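Local coordinates for centrosomal protein of 104 kDa (Homo sapiens, PDB 5LPH), which binds tubulin through the TOG domain described here and is required for ciliogenesis and for the structural integrity of the ciliary tip, at residues A[217-225]-A[248-259]. Numbering follows the deposited sequence.
Sequences FTIDNVMKF and MYRQHQASILEY
Ile219, in the first turn of helix 219-229, reaches into the angle between the end of helix 235-252 and the turn that follows it. Its CD1 lies over one face of the His252 imidazole, 3.9 Å from the ring centroid, a CH-pi contact. A chi1 of -70° sets CG1 beside the backbone N and leaves CG2 anti to it, 3.7 Å from Tyr259 CE2. A beta-branched residue suits this place because its two arms can meet different partners, the longer one His252 and Met248, the shorter one Tyr259 and Ile256. Behind it packing is tight: Met248 CE sits 3.7 Å from Val222 CG1, and Met223 SE rests 4.1 Å from Met248 CB. Both are selenomethionines standing in for methionine, whose unbranched chain can bend, here at chi2 and chi3, as the two slide past each other in opposite directions. Met223 CB lies over one face of the Tyr259 ring, another CH-pi contact.

The solvent side is looser and polar: Tyr259 OH donates to the anti lone pair of exposed Asp220 OD1, 2.9 Å away. With Tyr259 replaced by an alanine, Asp220 would probably lose this donor, and Met223 and Ile219 the ring they pack on.

The chemistry thus implies that apolar contacts join the antiparallel helices of the second HEAT repeat, whereas just past it in sequence Tyr259, apolar in its ring and polar at its hydroxyl, ties the following turn to the start of helix 219-229.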
loop_
_atom_site.group_PDB
_atom_site.type_symbol
_atom_site.label_atom_id
_atom_site.label_comp_id
_atom_site.label_asym_id
_atom_site.label_seq_id
_atom_site.Cartn_x
_atom_site.Cartn_y
_atom_site.Cartn_z
ATOM N N PHE A 217 13.543 -2.637 -3.841
ATOM C CA PHE A 217 14.319 -1.420 -3.601
ATOM C C PHE A 217 15.697 -1.541 -4.247
ATOM O O PHE A 217 16.362 -2.581 -4.136
ATOM C CB PHE A 217 14.545 -1.176 -2.108
ATOM C CG PHE A 217 13.304 -0.839 -1.346
ATOM C CD1 PHE A 217 12.541 0.273 -1.686
ATOM C CD2 PHE A 217 12.919 -1.607 -0.252
ATOM C CE1 PHE A 217 11.404 0.596 -0.971
ATOM C CE2 PHE A 217 11.783 -1.288 0.470
ATOM C CZ PHE A 217 11.024 -0.185 0.110
ATOM N N THR A 218 16.128 -0.453 -4.880
ATOM C CA THR A 218 17.465 -0.342 -5.457
ATOM C C THR A 218 18.052 1.016 -5.045
ATOM O O THR A 218 17.317 1.968 -4.790
ATOM C CB THR A 218 17.422 -0.465 -7.000
ATOM O OG1 THR A 218 16.713 0.648 -7.559
ATOM C CG2 THR A 218 16.735 -1.764 -7.438
ATOM N N ILE A 219 19.375 1.109 -4.962
ATOM C CA ILE A 219 20.057 2.392 -4.760
ATOM C C ILE A 219 19.475 3.404 -5.758
ATOM O O ILE A 219 19.219 4.541 -5.395
ATOM C CB ILE A 219 21.590 2.253 -4.940
ATOM C CG1 ILE A 219 22.221 1.457 -3.779
ATOM C CG2 ILE A 219 22.253 3.623 -5.001
ATOM C CD1 ILE A 219 23.567 0.840 -4.116
ATOM N N ASP A 220 19.235 2.965 -6.996
ATOM C CA ASP A 220 18.686 3.824 -8.050
ATOM C C ASP A 220 17.325 4.449 -7.701
ATOM O O ASP A 220 17.222 5.669 -7.632
ATOM C CB ASP A 220 18.614 3.072 -9.393
ATOM C CG ASP A 220 18.353 3.997 -10.568
ATOM O OD1 ASP A 220 19.161 4.913 -10.798
ATOM O OD2 ASP A 220 17.341 3.814 -11.267
ATOM N N ASN A 221 16.300 3.630 -7.459
ATOM C CA ASN A 221 14.945 4.168 -7.167
ATOM C C ASN A 221 14.807 4.848 -5.789
ATOM O O ASN A 221 14.074 5.826 -5.650
ATOM C CB ASN A 221 13.819 3.141 -7.438
ATOM C CG ASN A 221 13.911 1.885 -6.583
ATOM O OD1 ASN A 221 14.464 1.887 -5.484
ATOM N ND2 ASN A 221 13.359 0.794 -7.096
ATOM N N VAL A 222 15.544 4.367 -4.790
ATOM C CA VAL A 222 15.559 5.007 -3.458
ATOM C C VAL A 222 16.145 6.431 -3.498
ATOM O O VAL A 222 15.565 7.372 -2.947
ATOM C CB VAL A 222 16.326 4.132 -2.430
ATOM C CG1 VAL A 222 16.590 4.879 -1.128
ATOM C CG2 VAL A 222 15.583 2.828 -2.152
HETATM N N MSE A 223 17.304 6.580 -4.136
HETATM C CA MSE A 223 17.998 7.885 -4.213
HETATM C C MSE A 223 17.265 8.842 -5.109
HETATM O O MSE A 223 17.145 10.025 -4.790
HETATM C CB MSE A 223 19.436 7.707 -4.718
HETATM C CG MSE A 223 20.330 6.965 -3.720
HETATM SE SE MSE A 223 20.575 7.945 -2.025
HETATM C CE MSE A 223 20.877 9.762 -2.727
ATOM N N LYS A 224 16.781 8.336 -6.243
ATOM C CA LYS A 224 15.911 9.090 -7.160
ATOM C C LYS A 224 14.735 9.706 -6.393
ATOM O O LYS A 224 14.454 10.887 -6.554
ATOM C CB LYS A 224 15.432 8.154 -8.283
ATOM C CG LYS A 224 14.420 8.647 -9.321
ATOM C CD LYS A 224 14.356 10.120 -9.637
ATOM C CE LYS A 224 13.481 10.387 -10.858
ATOM N NZ LYS A 224 13.004 11.795 -10.906
ATOM N N PHE A 225 14.083 8.906 -5.546
ATOM C CA PHE A 225 12.978 9.376 -4.683
ATOM C C PHE A 225 13.420 10.412 -3.646
ATOM O O PHE A 225 12.800 11.475 -3.507
ATOM C CB PHE A 225 12.312 8.175 -3.971
ATOM C CG PHE A 225 11.251 8.557 -2.964
ATOM C CD1 PHE A 225 9.975 8.906 -3.385
ATOM C CD2 PHE A 225 11.524 8.563 -1.592
ATOM C CE1 PHE A 225 8.997 9.262 -2.463
ATOM C CE2 PHE A 225 10.550 8.919 -0.670
ATOM C CZ PHE A 225 9.283 9.267 -1.105
HETATM N N MSE A 248 21.658 5.940 3.728
HETATM C CA MSE A 248 22.137 5.243 2.523
HETATM C C MSE A 248 23.628 5.384 2.344
HETATM O O MSE A 248 24.265 4.495 1.772
HETATM C CB MSE A 248 21.422 5.750 1.272
HETATM C CG MSE A 248 19.946 5.350 1.272
HETATM SE SE MSE A 248 19.717 3.433 0.846
HETATM C CE MSE A 248 20.060 3.559 -1.087
ATOM N N TYR A 249 24.193 6.495 2.824
ATOM C CA TYR A 249 25.643 6.705 2.814
ATOM C C TYR A 249 26.373 5.796 3.814
ATOM O O TYR A 249 27.445 5.284 3.501
ATOM C CB TYR A 249 25.980 8.176 3.082
ATOM C CG TYR A 249 27.432 8.517 2.836
ATOM C CD1 TYR A 249 27.951 8.543 1.543
ATOM C CD2 TYR A 249 28.294 8.801 3.896
ATOM C CE1 TYR A 249 29.288 8.842 1.314
ATOM C CE2 TYR A 249 29.630 9.104 3.672
ATOM C CZ TYR A 249 30.123 9.123 2.379
ATOM O OH TYR A 249 31.448 9.416 2.140
ATOM N N ARG A 250 25.796 5.604 5.003
ATOM C CA ARG A 250 26.336 4.657 5.999
ATOM C C ARG A 250 26.409 3.206 5.488
ATOM O O ARG A 250 27.329 2.472 5.847
ATOM C CB ARG A 250 25.505 4.670 7.292
ATOM C CG ARG A 250 25.641 5.926 8.137
ATOM C CD ARG A 250 24.962 5.747 9.492
ATOM N NE ARG A 250 24.878 6.989 10.268
ATOM C CZ ARG A 250 23.913 7.911 10.180
ATOM N NH1 ARG A 250 22.894 7.781 9.331
ATOM N NH2 ARG A 250 23.971 8.992 10.955
ATOM N N GLN A 251 25.438 2.805 4.664
ATOM C CA GLN A 251 25.358 1.436 4.142
ATOM C C GLN A 251 26.186 1.261 2.861
ATOM O O GLN A 251 27.029 0.368 2.786
ATOM C CB GLN A 251 23.895 1.042 3.867
ATOM C CG GLN A 251 22.951 1.073 5.078
ATOM C CD GLN A 251 23.147 -0.100 6.005
ATOM O OE1 GLN A 251 23.088 -1.224 5.550
ATOM N NE2 GLN A 251 23.368 0.147 7.306
ATOM N N HIS A 252 25.947 2.122 1.871
ATOM C CA HIS A 252 26.487 1.946 0.507
ATOM C C HIS A 252 27.665 2.857 0.113
ATOM O O HIS A 252 28.295 2.628 -0.926
ATOM C CB HIS A 252 25.347 2.075 -0.508
ATOM C CG HIS A 252 24.348 0.965 -0.417
ATOM N ND1 HIS A 252 23.069 1.148 0.064
ATOM C CD2 HIS A 252 24.455 -0.351 -0.718
ATOM C CE1 HIS A 252 22.425 -0.007 0.039
ATOM N NE2 HIS A 252 23.243 -0.930 -0.432
ATOM N N GLN A 253 27.949 3.878 0.923
ATOM C CA GLN A 253 29.180 4.683 0.810
ATOM C C GLN A 253 29.358 5.417 -0.531
ATOM O O GLN A 253 28.751 6.464 -0.737
ATOM C CB GLN A 253 30.415 3.831 1.158
ATOM C CG GLN A 253 30.499 3.484 2.619
ATOM C CD GLN A 253 31.381 2.281 2.980
ATOM O OE1 GLN A 253 31.148 1.615 3.999
ATOM N NE2 GLN A 253 32.389 1.997 2.160
ATOM N N ALA A 254 30.158 4.853 -1.440
ATOM C CA ALA A 254 30.611 5.567 -2.638
ATOM C C ALA A 254 29.600 5.540 -3.786
ATOM O O ALA A 254 29.507 6.501 -4.551
ATOM C CB ALA A 254 31.948 5.006 -3.108
ATOM N N SER A 255 28.841 4.452 -3.895
ATOM C CA SER A 255 27.927 4.247 -5.027
ATOM C C SER A 255 26.685 5.173 -5.079
ATOM O O SER A 255 25.985 5.190 -6.095
ATOM C CB SER A 255 27.507 2.768 -5.106
ATOM O OG SER A 255 27.245 2.234 -3.817
ATOM N N ILE A 256 26.418 5.940 -4.016
ATOM C CA ILE A 256 25.310 6.912 -4.018
ATOM C C ILE A 256 25.697 8.322 -4.494
ATOM O O ILE A 256 24.809 9.140 -4.747
ATOM C CB ILE A 256 24.601 7.014 -2.633
ATOM C CG1 ILE A 256 25.421 7.817 -1.610
ATOM C CG2 ILE A 256 24.279 5.627 -2.083
ATOM C CD1 ILE A 256 24.591 8.320 -0.451
ATOM N N LEU A 257 26.995 8.614 -4.601
ATOM C CA LEU A 257 27.456 9.991 -4.872
ATOM C C LEU A 257 27.102 10.512 -6.267
ATOM O O LEU A 257 26.947 11.718 -6.452
ATOM C CB LEU A 257 28.970 10.144 -4.650
ATOM C CG LEU A 257 29.503 10.316 -3.240
ATOM C CD1 LEU A 257 29.022 9.201 -2.342
ATOM C CD2 LEU A 257 31.025 10.419 -3.205
ATOM N N GLU A 258 26.991 9.608 -7.237
ATOM C CA GLU A 258 26.551 9.966 -8.595
ATOM C C GLU A 258 25.130 10.573 -8.638
ATOM O O GLU A 258 24.839 11.394 -9.512
ATOM C CB GLU A 258 26.657 8.751 -9.534
ATOM C CG GLU A 258 25.664 7.627 -9.253
ATOM C CD GLU A 258 26.073 6.297 -9.870
ATOM O OE1 GLU A 258 27.194 5.827 -9.614
ATOM O OE2 GLU A 258 25.266 5.704 -10.612
ATOM N N TYR A 259 24.276 10.196 -7.679
ATOM C CA TYR A 259 22.891 10.702 -7.591
ATOM C C TYR A 259 22.746 12.118 -7.045
ATOM O O TYR A 259 21.662 12.713 -7.147
ATOM C CB TYR A 259 22.028 9.754 -6.749
ATOM C CG TYR A 259 21.897 8.410 -7.380
ATOM C CD1 TYR A 259 20.906 8.174 -8.318
ATOM C CD2 TYR A 259 22.783 7.377 -7.072
ATOM C CE1 TYR A 259 20.792 6.944 -8.923
ATOM C CE2 TYR A 259 22.678 6.136 -7.673
ATOM C CZ TYR A 259 21.680 5.928 -8.598
ATOM O OH TYR A 259 21.564 4.720 -9.218
#